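Local coordinates for protein pumilio homolog 23 (Arabidopsis thaliana, PDB 5WZJ) that binds RNA sequence-specifically through pumilio repeats packed into a right-handed superhelix, and probably regulates translation and mRNA stability, at residues A[176-181]-A[426-431]; A[329-334]-A[360-365]. One frame throughout, in Å; residues are numbered along the deposited sequence.

Interaction 1: A[176-181]-A[426-431]; sequences KALAKR and HVMGCL. With nucleotides of chain B.
Helix 427-436, which presents Met428 and Leu431 to Leu178, is capped by His426 at the N-cap position: Gly429 N donates to His426 ND1 (3.0 Å, N-H...N angle 156°), with the donor close to the plane of the imidazole. Across the contact no hydrogen bond forms; the meeting is between branched and flexible apolar ends. Leu178 extends CG away from its own backbone N (chi1 -173°), which carries its fork between U4 and U5 of chain B. Leu178 CD2 meets Leu431 CD1 tip to tip at 3.6 Å, and these two methyls both lie 3.8 Å from O2 of U4 of chain B. The other branch, Leu178 CD1, lies over the face of the uracil of U5 of chain B, near C5 and 3.7 Å from C4. Met428 bends at its last two torsions and brings CE to 3.3 Å from O4' of the same nucleotide; its approach to Leu178 CD1 is looser, 4.3 Å from CE. Arg181 NH1 lies 3.1 Å from O4 of U5 of chain B, with the guanidinium oblique to that atom, while NH2 makes salt bridges to Glu291 and Glu295, which should restrict its rotation. The chemistry is consistent with recognition that leans on van der Waals fit at these two uridines, with Arg181, positioned by acidic residues, adding a polar approach to O4 of U5 of chain B.

Interaction 2: A[329-334]-A[360-365]; sequences ALISHA and SGVVAS. With nucleotides of chain B.
Two torsions of Ile331 bring its outer branch to Val362: chi1 of -67° puts CG1 opposite the carbonyl carbon, and chi2 of 169° leaves the chain extended beyond it. CD1 then reaches Val362 CG1 at 3.8 Å, the two side chains crossing at about a right angle. The same first torsion turns the other branch, CG2, onto Ser365, where it lies 3.4 Å from the backbone O and 3.8 Å from CB. Ile331 thus touches residues one helical turn apart on helix 360-373, and the contact is made by its two methyls. Ser332 OG and Ser365 OG are 3.9 Å apart, too far for a hydrogen bond, and each hydroxyl has another partner. Ser332 OG has Gln328 O as its strongest partner; Ser365 OG donates to Gly361 O (2.9 Å), which the amide of Ser365 also reaches, from the opposite face of the carbonyl plane. The amide of this glycine serves the RNA: Gly361 N donates to O4 of U6 of chain B at 2.7 Å, although the N-H...O angle of 135° is far from straight. The arrangement is thus one of packing between pumilio helices: 329-334 belongs to the sixth pumilio repeat, and the helix it packs on offers a backbone amide from its early residues to a base. In this all-helical array, helix 337-347 packs Met343 and Leu347 on Ile331, helix 351-356 places Leu354 on Val362, and Arg372 of helix 360-373 ties back to the carbonyls of Ser332 and Ala334.

Overall arrangement
Interactions 1 and 2 adjoin, their centres about 11 Å apart, and the second is nested in the loop closed by the first: 176-181, 329-334, 360-365 and 426-431 follow in chain order. Among the direct junctions, Arg181 O lies 3.0 Å from Ser332 OG, a probable hydrogen bond joining helix 175-181 to helix 323-332, and Met428 SD packs 3.6 Å from Ala364 CB, joining helix 427-436 to helix 360-373. Two helices close in sequence are therefore bracketed by two from far along the chain, all within the NOP9-like PUF repeat domain. In this half-donut superhelix, 176-181 and 426-431 meet U4 and U5 of chain B, 360-365 meets U6 of chain B, and 329-334 packs behind 360-365.

Interaction 1: A[176-181]-A[426-431]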
loop_
_atom_site.group_PDB
_atom_site.type_symbol
_atom_site.label_atom_id
_atom_site.label_comp_id
_atom_site.label_asym_id
_atom_site.label_seq_id
_atom_site.Cartn_x
_atom_site.Cartn_y
_atom_site.Cartn_z
ATOM N N LYS A 176 -2.134 -2.026 -2.568
ATOM C CA LYS A 176 -1.705 -1.293 -3.757
ATOM C C LYS A 176 -0.192 -1.109 -3.768
ATOM O O LYS A 176 0.447 -1.229 -4.819
ATOM C CB LYS A 176 -2.411 0.065 -3.835
ATOM N N ALA A 177 0.399 -0.826 -2.601
ATOM C CA ALA A 177 1.848 -0.651 -2.526
ATOM C C ALA A 177 2.579 -1.974 -2.732
ATOM O O ALA A 177 3.667 -2.003 -3.322
ATOM C CB ALA A 177 2.230 -0.025 -1.185
ATOM N N LEU A 178 2.002 -3.077 -2.245
ATOM C CA LEU A 178 2.560 -4.398 -2.519
ATOM C C LEU A 178 2.442 -4.747 -3.998
ATOM O O LEU A 178 3.401 -5.242 -4.607
ATOM C CB LEU A 178 1.850 -5.441 -1.661
ATOM C CG LEU A 178 2.407 -6.857 -1.698
ATOM C CD1 LEU A 178 3.923 -6.817 -1.691
ATOM C CD2 LEU A 178 1.893 -7.611 -0.498
ATOM N N ALA A 179 1.276 -4.491 -4.594
ATOM C CA ALA A 179 1.107 -4.724 -6.024
ATOM C C ALA A 179 2.101 -3.902 -6.833
ATOM O O ALA A 179 2.674 -4.395 -7.812
ATOM C CB ALA A 179 -0.325 -4.396 -6.445
ATOM N N LYS A 180 2.325 -2.646 -6.432
ATOM C CA LYS A 180 3.298 -1.811 -7.129
ATOM C C LYS A 180 4.712 -2.343 -6.937
ATOM O O LYS A 180 5.503 -2.385 -7.888
ATOM C CB LYS A 180 3.190 -0.361 -6.648
ATOM N N ARG A 181 5.046 -2.764 -5.714
ATOM C CA ARG A 181 6.370 -3.318 -5.457
ATOM C C ARG A 181 6.585 -4.634 -6.207
ATOM O O ARG A 181 7.715 -4.938 -6.602
ATOM C CB ARG A 181 6.566 -3.495 -3.945
ATOM C CG ARG A 181 7.885 -4.136 -3.531
ATOM C CD ARG A 181 8.128 -4.035 -2.021
ATOM N NE ARG A 181 8.496 -2.675 -1.615
ATOM C CZ ARG A 181 8.835 -2.330 -0.375
ATOM N NH1 ARG A 181 8.852 -3.244 0.596
ATOM N NH2 ARG A 181 9.145 -1.067 -0.100
ATOM N N HIS A 426 -0.499 -19.301 1.785
ATOM C CA HIS A 426 0.495 -18.292 2.126
ATOM C C HIS A 426 0.412 -17.107 1.172
ATOM O O HIS A 426 0.502 -17.276 -0.050
ATOM C CB HIS A 426 1.883 -18.931 2.066
ATOM C CG HIS A 426 2.964 -18.103 2.686
ATOM N ND1 HIS A 426 3.823 -17.325 1.940
ATOM C CD2 HIS A 426 3.341 -17.953 3.979
ATOM C CE1 HIS A 426 4.681 -16.723 2.747
ATOM N NE2 HIS A 426 4.409 -17.086 3.989
ATOM N N VAL A 427 0.277 -15.898 1.727
ATOM C CA VAL A 427 0.013 -14.732 0.879
ATOM C C VAL A 427 1.185 -14.462 -0.065
ATOM O O VAL A 427 1.001 -14.303 -1.279
ATOM C CB VAL A 427 -0.330 -13.498 1.740
ATOM C CG1 VAL A 427 -0.392 -12.247 0.868
ATOM C CG2 VAL A 427 -1.684 -13.700 2.424
ATOM N N MET A 428 2.408 -14.408 0.464
ATOM C CA MET A 428 3.527 -14.043 -0.397
ATOM C C MET A 428 3.875 -15.175 -1.362
ATOM O O MET A 428 4.234 -14.923 -2.521
ATOM C CB MET A 428 4.743 -13.652 0.449
ATOM C CG MET A 428 5.916 -13.146 -0.375
ATOM S SD MET A 428 5.527 -11.667 -1.339
ATOM C CE MET A 428 5.440 -10.440 -0.036
ATOM N N GLY A 429 3.753 -16.426 -0.913
ATOM C CA GLY A 429 3.946 -17.539 -1.827
ATOM C C GLY A 429 2.976 -17.484 -2.991
ATOM O O GLY A 429 3.356 -17.701 -4.144
ATOM N N CYS A 430 1.714 -17.146 -2.710
ATOM C CA CYS A 430 0.734 -17.032 -3.785
ATOM C C CYS A 430 0.988 -15.808 -4.663
ATOM O O CYS A 430 0.727 -15.857 -5.868
ATOM C CB CYS A 430 -0.678 -17.011 -3.203
ATOM S SG CYS A 430 -1.192 -18.599 -2.518
ATOM N N LEU A 431 1.527 -14.720 -4.099
ATOM C CA LEU A 431 1.908 -13.579 -4.931
ATOM C C LEU A 431 3.097 -13.915 -5.828
ATOM O O LEU A 431 3.127 -13.511 -6.996
ATOM C CB LEU A 431 2.223 -12.350 -4.063
ATOM C CG LEU A 431 1.028 -11.682 -3.364
ATOM C CD1 LEU A 431 1.514 -10.732 -2.250
ATOM C CD2 LEU A 431 0.151 -10.924 -4.362
ATOM P P U B 5 0.136 -8.022 4.361
ATOM O OP1 U B 5 -0.566 -8.892 5.333
ATOM O OP2 U B 5 0.379 -6.582 4.625
ATOM O "O5'" U B 5 1.542 -8.687 4.015
ATOM C "C5'" U B 5 1.621 -10.058 3.646
ATOM C "C4'" U B 5 3.016 -10.596 3.835
ATOM O "O4'" U B 5 3.901 -9.973 2.866
ATOM C "C3'" U B 5 3.626 -10.320 5.205
ATOM O "O3'" U B 5 4.514 -11.380 5.522
ATOM C "C2'" U B 5 4.435 -9.046 4.958
ATOM O "O2'" U B 5 5.492 -8.838 5.867
ATOM C "C1'" U B 5 4.944 -9.287 3.539
ATOM N N1 U B 5 5.230 -8.065 2.775
ATOM C C2 U B 5 6.485 -7.965 2.208
ATOM O O2 U B 5 7.335 -8.821 2.347
ATOM N N3 U B 5 6.717 -6.824 1.485
ATOM C C4 U B 5 5.827 -5.795 1.273
ATOM O O4 U B 5 6.195 -4.840 0.595
ATOM C C5 U B 5 4.542 -5.968 1.880
ATOM C C6 U B 5 4.285 -7.078 2.592
ATOM P P U B 4 -6.352 -9.391 3.676
ATOM O OP1 U B 4 -6.385 -9.477 5.158
ATOM O OP2 U B 4 -7.159 -8.410 2.902
ATOM O "O5'" U B 4 -4.853 -9.107 3.240
ATOM C "C5'" U B 4 -3.802 -9.990 3.607
ATOM C "C4'" U B 4 -2.554 -9.653 2.837
ATOM O "O4'" U B 4 -2.821 -9.845 1.421
ATOM C "C3'" U B 4 -2.080 -8.203 2.991
ATOM O "O3'" U B 4 -0.660 -8.156 2.982
ATOM C "C2'" U B 4 -2.591 -7.535 1.723
ATOM O "O2'" U B 4 -1.851 -6.406 1.304
ATOM C "C1'" U B 4 -2.481 -8.672 0.714
ATOM N N1 U B 4 -3.385 -8.497 -0.429
ATOM C C2 U B 4 -2.775 -8.388 -1.661
ATOM O O2 U B 4 -1.565 -8.487 -1.813
ATOM N N3 U B 4 -3.637 -8.183 -2.708
ATOM C C4 U B 4 -5.007 -8.051 -2.639
ATOM O O4 U B 4 -5.625 -7.869 -3.689
ATOM C C5 U B 4 -5.566 -8.153 -1.317
ATOM C C6 U B 4 -4.751 -8.359 -0.273
#

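Interaction 2: A[329-334]-A[360-365]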
loop_
_atom_site.group_PDB
_atom_site.type_symbol
_atom_site.label_atom_id
_atom_site.label_comp_id
_atom_site.label_asym_id
_atom_site.label_seq_id
_atom_site.Cartn_x
_atom_site.Cartn_y
_atom_site.Cartn_z
ATOM N N ALA A 329 12.531 -2.683 -1.687
ATOM C CA ALA A 329 12.379 -1.431 -2.427
ATOM C C ALA A 329 13.522 -1.236 -3.414
ATOM O O ALA A 329 13.301 -0.818 -4.555
ATOM C CB ALA A 329 12.295 -0.247 -1.450
ATOM N N LEU A 330 14.754 -1.530 -2.996
ATOM C CA LEU A 330 15.888 -1.391 -3.910
ATOM C C LEU A 330 15.717 -2.277 -5.141
ATOM O O LEU A 330 15.881 -1.822 -6.280
ATOM C CB LEU A 330 17.188 -1.742 -3.194
ATOM C CG LEU A 330 18.460 -1.669 -4.049
ATOM C CD1 LEU A 330 19.000 -0.242 -4.134
ATOM C CD2 LEU A 330 19.502 -2.570 -3.449
ATOM N N ILE A 331 15.415 -3.555 -4.923
ATOM C CA ILE A 331 15.222 -4.491 -6.029
ATOM C C ILE A 331 14.146 -3.978 -6.980
ATOM O O ILE A 331 14.345 -3.912 -8.202
ATOM C CB ILE A 331 14.868 -5.889 -5.488
ATOM C CG1 ILE A 331 16.047 -6.505 -4.726
ATOM C CG2 ILE A 331 14.448 -6.814 -6.635
ATOM C CD1 ILE A 331 15.665 -7.761 -3.948
ATOM N N SER A 332 12.990 -3.597 -6.425
ATOM C CA SER A 332 11.825 -3.246 -7.238
ATOM C C SER A 332 12.094 -2.057 -8.142
ATOM O O SER A 332 11.413 -1.891 -9.159
ATOM C CB SER A 332 10.626 -2.912 -6.345
ATOM O OG SER A 332 10.332 -3.981 -5.483
ATOM N N HIS A 333 13.054 -1.203 -7.779
ATOM C CA HIS A 333 13.314 0.010 -8.541
ATOM C C HIS A 333 14.649 -0.020 -9.269
ATOM O O HIS A 333 15.121 1.026 -9.723
ATOM C CB HIS A 333 13.202 1.225 -7.617
ATOM C CG HIS A 333 11.809 1.441 -7.127
ATOM N ND1 HIS A 333 11.309 0.810 -6.008
ATOM C CD2 HIS A 333 10.785 2.159 -7.646
ATOM C CE1 HIS A 333 10.042 1.149 -5.844
ATOM N NE2 HIS A 333 9.698 1.963 -6.825
ATOM N N ALA A 334 15.254 -1.200 -9.418
ATOM C CA ALA A 334 16.473 -1.309 -10.209
ATOM C C ALA A 334 16.222 -0.840 -11.641
ATOM O O ALA A 334 15.110 -0.932 -12.164
ATOM C CB ALA A 334 16.992 -2.749 -10.198
ATOM N N SER A 360 10.534 -14.075 2.188
ATOM C CA SER A 360 10.079 -14.390 0.835
ATOM C C SER A 360 9.750 -13.146 0.005
ATOM O O SER A 360 9.740 -13.226 -1.223
ATOM C CB SER A 360 8.855 -15.316 0.900
ATOM O OG SER A 360 7.802 -14.753 1.668
ATOM N N GLY A 361 9.483 -12.000 0.633
ATOM C CA GLY A 361 9.257 -10.790 -0.142
ATOM C C GLY A 361 10.482 -10.346 -0.920
ATOM O O GLY A 361 10.361 -9.753 -1.997
ATOM N N VAL A 362 11.677 -10.626 -0.397
ATOM C CA VAL A 362 12.894 -10.327 -1.151
ATOM C C VAL A 362 12.930 -11.168 -2.419
ATOM O O VAL A 362 13.215 -10.669 -3.513
ATOM C CB VAL A 362 14.149 -10.570 -0.289
ATOM C CG1 VAL A 362 15.416 -10.316 -1.113
ATOM C CG2 VAL A 362 14.126 -9.700 0.966
ATOM N N VAL A 363 12.641 -12.464 -2.281
ATOM C CA VAL A 363 12.608 -13.363 -3.433
ATOM C C VAL A 363 11.556 -12.904 -4.431
ATOM O O VAL A 363 11.819 -12.803 -5.634
ATOM C CB VAL A 363 12.357 -14.813 -2.969
ATOM C CG1 VAL A 363 12.233 -15.738 -4.170
ATOM C CG2 VAL A 363 13.488 -15.277 -2.070
ATOM N N ALA A 364 10.345 -12.614 -3.940
ATOM C CA ALA A 364 9.275 -12.128 -4.809
ATOM C C ALA A 364 9.692 -10.873 -5.568
ATOM O O ALA A 364 9.396 -10.728 -6.757
ATOM C CB ALA A 364 8.020 -11.838 -3.975
ATOM N N SER A 365 10.365 -9.941 -4.891
ATOM C CA SER A 365 10.754 -8.710 -5.568
ATOM C C SER A 365 11.752 -8.987 -6.681
ATOM O O SER A 365 11.661 -8.396 -7.761
ATOM C CB SER A 365 11.337 -7.708 -4.561
ATOM O OG SER A 365 10.370 -7.355 -3.585
ATOM P P U B 6 4.207 -12.395 6.722
ATOM O OP1 U B 6 4.907 -13.658 6.381
ATOM O OP2 U B 6 2.763 -12.408 7.015
ATOM O "O5'" U B 6 4.927 -11.701 7.960
ATOM C "C5'" U B 6 5.535 -12.447 9.004
ATOM C "C4'" U B 6 6.720 -11.702 9.564
ATOM O "O4'" U B 6 7.818 -11.796 8.616
ATOM C "C3'" U B 6 6.481 -10.204 9.796
ATOM O "O3'" U B 6 7.190 -9.764 10.957
ATOM C "C2'" U B 6 7.079 -9.561 8.544
ATOM O "O2'" U B 6 7.514 -8.230 8.722
ATOM C "C1'" U B 6 8.250 -10.496 8.245
ATOM N N1 U B 6 8.662 -10.543 6.830
ATOM C C2 U B 6 9.882 -9.979 6.489
ATOM O O2 U B 6 10.610 -9.431 7.308
ATOM N N3 U B 6 10.218 -10.072 5.158
ATOM C C4 U B 6 9.481 -10.675 4.156
ATOM O O4 U B 6 9.915 -10.692 2.997
ATOM C C5 U B 6 8.236 -11.240 4.590
ATOM C C6 U B 6 7.873 -11.153 5.878
#